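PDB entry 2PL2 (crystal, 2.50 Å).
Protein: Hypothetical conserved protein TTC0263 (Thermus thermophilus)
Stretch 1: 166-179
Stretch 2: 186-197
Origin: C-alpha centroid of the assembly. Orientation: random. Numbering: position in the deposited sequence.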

# COMPACT_ATOMS: atom_id res chain seq x y z
N ARG A 166 -19.98 -7.08 -15.22
CA ARG A 166 -19.74 -7.17 -16.66
C ARG A 166 -18.38 -7.81 -16.90
O ARG A 166 -17.45 -7.17 -17.38
CB ARG A 166 -19.76 -5.78 -17.29
CG ARG A 166 -21.08 -5.02 -17.15
CD ARG A 166 -20.97 -3.70 -17.90
NE ARG A 166 -22.18 -2.89 -17.82
CZ ARG A 166 -22.35 -1.76 -18.49
NH1 ARG A 166 -21.39 -1.30 -19.28
NH2 ARG A 166 -23.48 -1.07 -18.37
N LEU A 167 -18.27 -9.09 -16.55
CA LEU A 167 -17.04 -9.85 -16.70
C LEU A 167 -16.45 -9.84 -18.12
O LEU A 167 -15.27 -9.53 -18.32
CB LEU A 167 -17.27 -11.29 -16.23
CG LEU A 167 -16.39 -11.80 -15.10
CD1 LEU A 167 -17.00 -13.05 -14.50
CD2 LEU A 167 -14.98 -12.07 -15.64
N ASP A 168 -17.26 -10.19 -19.11
CA ASP A 168 -16.77 -10.21 -20.47
C ASP A 168 -16.17 -8.88 -20.88
O ASP A 168 -15.14 -8.83 -21.54
CB ASP A 168 -17.88 -10.62 -21.44
CG ASP A 168 -18.28 -12.06 -21.28
OD1 ASP A 168 -17.37 -12.91 -21.12
OD2 ASP A 168 -19.49 -12.37 -21.32
N GLU A 169 -16.83 -7.80 -20.47
CA GLU A 169 -16.40 -6.44 -20.78
C GLU A 169 -15.13 -6.06 -20.00
O GLU A 169 -14.28 -5.32 -20.50
CB GLU A 169 -17.53 -5.46 -20.48
CG GLU A 169 -18.68 -5.52 -21.50
CD GLU A 169 -19.94 -4.77 -21.06
OE1 GLU A 169 -20.65 -5.29 -20.18
OE2 GLU A 169 -20.21 -3.67 -21.60
N ALA A 170 -15.01 -6.58 -18.78
CA ALA A 170 -13.82 -6.31 -17.97
C ALA A 170 -12.63 -6.95 -18.68
O ALA A 170 -11.59 -6.32 -18.91
CB ALA A 170 -14.00 -6.89 -16.56
N LEU A 171 -12.79 -8.23 -19.03
CA LEU A 171 -11.73 -8.95 -19.72
C LEU A 171 -11.33 -8.22 -21.00
O LEU A 171 -10.15 -8.13 -21.32
CB LEU A 171 -12.21 -10.38 -20.03
CG LEU A 171 -12.58 -11.22 -18.80
CD1 LEU A 171 -13.27 -12.48 -19.23
CD2 LEU A 171 -11.33 -11.54 -18.00
N ALA A 172 -12.32 -7.70 -21.72
CA ALA A 172 -12.04 -6.97 -22.96
C ALA A 172 -11.19 -5.74 -22.73
O ALA A 172 -10.32 -5.41 -23.55
CB ALA A 172 -13.35 -6.57 -23.65
N GLN A 173 -11.42 -5.06 -21.62
CA GLN A 173 -10.64 -3.86 -21.30
C GLN A 173 -9.20 -4.20 -20.89
O GLN A 173 -8.27 -3.43 -21.16
CB GLN A 173 -11.33 -3.05 -20.19
CG GLN A 173 -12.60 -2.33 -20.66
CD GLN A 173 -12.29 -1.20 -21.61
OE1 GLN A 173 -11.15 -0.78 -21.74
NE2 GLN A 173 -13.32 -0.69 -22.27
N TYR A 174 -9.01 -5.36 -20.26
CA TYR A 174 -7.66 -5.77 -19.88
C TYR A 174 -6.89 -6.14 -21.14
O TYR A 174 -5.72 -5.76 -21.32
CB TYR A 174 -7.69 -6.97 -18.91
CG TYR A 174 -8.03 -6.63 -17.47
CD1 TYR A 174 -7.30 -5.68 -16.77
CD2 TYR A 174 -9.05 -7.29 -16.79
CE1 TYR A 174 -7.56 -5.40 -15.44
CE2 TYR A 174 -9.33 -7.03 -15.46
CZ TYR A 174 -8.57 -6.08 -14.78
OH TYR A 174 -8.82 -5.79 -13.46
N ALA A 175 -7.55 -6.89 -22.03
CA ALA A 175 -6.94 -7.32 -23.30
C ALA A 175 -6.45 -6.09 -24.07
O ALA A 175 -5.37 -6.11 -24.68
CB ALA A 175 -7.95 -8.10 -24.13
N LYS A 176 -7.23 -5.02 -24.05
CA LYS A 176 -6.84 -3.79 -24.73
C LYS A 176 -5.67 -3.14 -23.99
O LYS A 176 -4.66 -2.78 -24.59
CB LYS A 176 -8.01 -2.81 -24.79
CG LYS A 176 -7.68 -1.56 -25.59
CD LYS A 176 -7.32 -1.92 -27.03
CE LYS A 176 -6.58 -0.80 -27.74
NZ LYS A 176 -7.43 0.41 -27.94
N ALA A 177 -5.83 -2.98 -22.68
CA ALA A 177 -4.79 -2.38 -21.85
C ALA A 177 -3.48 -3.12 -22.08
O ALA A 177 -2.43 -2.50 -22.19
CB ALA A 177 -5.19 -2.44 -20.37
N LEU A 178 -3.55 -4.45 -22.17
CA LEU A 178 -2.34 -5.25 -22.41
C LEU A 178 -1.74 -5.07 -23.80
O LEU A 178 -0.59 -5.41 -24.02
CB LEU A 178 -2.61 -6.73 -22.12
CG LEU A 178 -2.36 -7.05 -20.64
CD1 LEU A 178 -3.00 -8.35 -20.27
CD2 LEU A 178 -0.85 -7.07 -20.37
N GLU A 179 -2.52 -4.55 -24.75
CA GLU A 179 -1.96 -4.32 -26.08
C GLU A 179 -1.14 -3.03 -26.03
O GLU A 179 -0.16 -2.87 -26.74
CB GLU A 179 -3.07 -4.20 -27.13
CG GLU A 179 -3.99 -5.43 -27.20
CD GLU A 179 -3.28 -6.70 -27.66
OE1 GLU A 179 -2.19 -7.02 -27.13
OE2 GLU A 179 -3.81 -7.39 -28.56
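Stretch 2 (186-197) DLRVRYASALLL

The centre of the contact is a pair of tyrosines, each packed as a knob into a hole of the other helix. Tyr174 sits among Leu187, Arg190, Tyr191 and Ala194: its CE1 lies 3.6 Å from Arg190 CB and its CE2 3.8 Å from Ala194 CB. One face of its ring is covered by Tyr191 CA and Arg190 C, while Leu187 CD1 meets the ring edge, 4.2 Å from Tyr174 CD1. Tyr191, with chi1 in the t well, fills the reciprocal hole among Leu171, Tyr174, Ala175 and Leu178; its CD1 reaches Tyr174 CB at 3.5 Å and its CD2 reaches Leu178 CD1 at 3.6 Å.

The backbone geometry is consistent with this pairing. Residues 186-195 are helical, with i to i+4 bonds such as Tyr191 N to Leu187 O (3.0 Å), and run against helix 167-179 at 158° between N-to-C directions, nearly antiparallel. The axes approach to 9.8 Å, and Tyr174 CA and Tyr191 CA stand 5.9 Å apart. Because the directions oppose, the start of stretch 2 meets the end of stretch 1: Leu187 CD2 packs 3.5 Å from Ala177 CB, and Leu187 CB lies 3.7 Å from Leu178 CD2. Toward the other end, Leu171 CD2 touches both Ala194 CB and Leu195 CD2 at 3.8 Å. Beyond the helix, which Leu196 is the first to leave, Leu197 CB still lies 3.9 Å from Leu167 CD1.

Toward the polar edge, arginine contributes its aliphatic part: Arg188 CG lies 3.9 Å from Leu178 CD2. Arg190 starts toward stretch 1, but its end leads away, and its NE forms a salt bridge with Asp186 OD2 within its own helix (3.4 Å, a weak hydrogen bond). No hydrogen bond crosses between the stretches; the 663 Å² buried, both sides summed, comes from van der Waals packing in which side chains also rest on backbone atoms, as Leu187 CD2 does at 3.4 Å from Ala177 C.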

# COMPACT_ATOMS: atom_id res chain seq x y z
N ASP A 186 1.85 -6.27 -13.90
CA ASP A 186 0.77 -5.82 -13.04
C ASP A 186 -0.51 -6.13 -13.79
O ASP A 186 -1.43 -6.75 -13.27
CB ASP A 186 0.90 -4.32 -12.80
CG ASP A 186 -0.28 -3.76 -12.02
OD1 ASP A 186 -0.40 -4.09 -10.81
OD2 ASP A 186 -1.09 -3.00 -12.61
N LEU A 187 -0.55 -5.69 -15.03
CA LEU A 187 -1.71 -5.93 -15.89
C LEU A 187 -2.00 -7.43 -16.12
O LEU A 187 -3.16 -7.86 -16.05
CB LEU A 187 -1.49 -5.20 -17.22
CG LEU A 187 -2.71 -4.55 -17.87
CD1 LEU A 187 -3.56 -3.84 -16.83
CD2 LEU A 187 -2.23 -3.58 -18.94
N ARG A 188 -0.96 -8.23 -16.38
CA ARG A 188 -1.16 -9.66 -16.61
C ARG A 188 -1.82 -10.37 -15.44
O ARG A 188 -2.72 -11.17 -15.62
CB ARG A 188 0.17 -10.34 -16.94
CG ARG A 188 0.77 -9.86 -18.23
CD ARG A 188 2.08 -10.58 -18.51
NE ARG A 188 2.61 -10.24 -19.83
CZ ARG A 188 3.81 -10.58 -20.25
NH1 ARG A 188 4.61 -11.27 -19.45
NH2 ARG A 188 4.23 -10.21 -21.45
N VAL A 189 -1.37 -10.05 -14.23
CA VAL A 189 -1.95 -10.64 -13.03
C VAL A 189 -3.43 -10.31 -12.87
O VAL A 189 -4.22 -11.17 -12.49
CB VAL A 189 -1.20 -10.18 -11.75
CG1 VAL A 189 -1.86 -10.81 -10.49
CG2 VAL A 189 0.27 -10.58 -11.82
N ARG A 190 -3.83 -9.08 -13.15
CA ARG A 190 -5.24 -8.71 -13.00
C ARG A 190 -6.06 -9.45 -14.04
O ARG A 190 -7.15 -9.93 -13.75
CB ARG A 190 -5.44 -7.20 -13.16
CG ARG A 190 -4.94 -6.37 -11.99
CD ARG A 190 -4.57 -4.98 -12.45
NE ARG A 190 -4.01 -4.16 -11.39
CZ ARG A 190 -4.73 -3.49 -10.49
NH1 ARG A 190 -6.06 -3.54 -10.53
NH2 ARG A 190 -4.11 -2.77 -9.56
N TYR A 191 -5.52 -9.53 -15.25
CA TYR A 191 -6.20 -10.22 -16.35
C TYR A 191 -6.37 -11.68 -15.96
O TYR A 191 -7.47 -12.23 -16.03
CB TYR A 191 -5.36 -10.09 -17.61
CG TYR A 191 -6.00 -10.63 -18.85
CD1 TYR A 191 -7.38 -10.50 -19.06
CD2 TYR A 191 -5.23 -11.18 -19.87
CE1 TYR A 191 -7.96 -10.91 -20.25
CE2 TYR A 191 -5.80 -11.59 -21.06
CZ TYR A 191 -7.16 -11.45 -21.24
OH TYR A 191 -7.71 -11.83 -22.44
N ALA A 192 -5.27 -12.29 -15.52
CA ALA A 192 -5.28 -13.69 -15.09
C ALA A 192 -6.29 -13.89 -13.98
O ALA A 192 -7.21 -14.71 -14.08
CB ALA A 192 -3.88 -14.12 -14.61
N SER A 193 -6.13 -13.14 -12.90
CA SER A 193 -7.04 -13.26 -11.78
C SER A 193 -8.49 -13.05 -12.21
O SER A 193 -9.40 -13.68 -11.67
CB SER A 193 -6.67 -12.25 -10.70
OG SER A 193 -7.43 -12.50 -9.54
N ALA A 194 -8.70 -12.18 -13.20
CA ALA A 194 -10.05 -11.93 -13.69
C ALA A 194 -10.52 -13.15 -14.47
O ALA A 194 -11.66 -13.57 -14.32
CB ALA A 194 -10.08 -10.68 -14.57
N LEU A 195 -9.64 -13.71 -15.31
CA LEU A 195 -9.99 -14.90 -16.10
C LEU A 195 -10.45 -16.00 -15.15
O LEU A 195 -11.31 -16.81 -15.49
CB LEU A 195 -8.79 -15.36 -16.95
CG LEU A 195 -8.48 -14.52 -18.20
CD1 LEU A 195 -7.13 -14.92 -18.78
CD2 LEU A 195 -9.59 -14.69 -19.23
N LEU A 196 -9.92 -16.00 -13.93
CA LEU A 196 -10.33 -16.98 -12.94
C LEU A 196 -11.78 -16.73 -12.62
O LEU A 196 -12.33 -17.31 -11.68
CB LEU A 196 -9.50 -16.85 -11.66
CG LEU A 196 -8.10 -17.46 -11.66
CD1 LEU A 196 -7.41 -17.19 -10.31
CD2 LEU A 196 -8.20 -18.97 -11.92
N LEU A 197 -12.39 -15.86 -13.43
CA LEU A 197 -13.79 -15.45 -13.32
C LEU A 197 -14.44 -15.72 -11.98
O LEU A 197 -14.54 -14.74 -11.20
CB LEU A 197 -14.63 -16.10 -14.44
CG LEU A 197 -14.51 -17.61 -14.68
CD1 LEU A 197 -15.86 -18.29 -14.49
CD2 LEU A 197 -13.99 -17.85 -16.08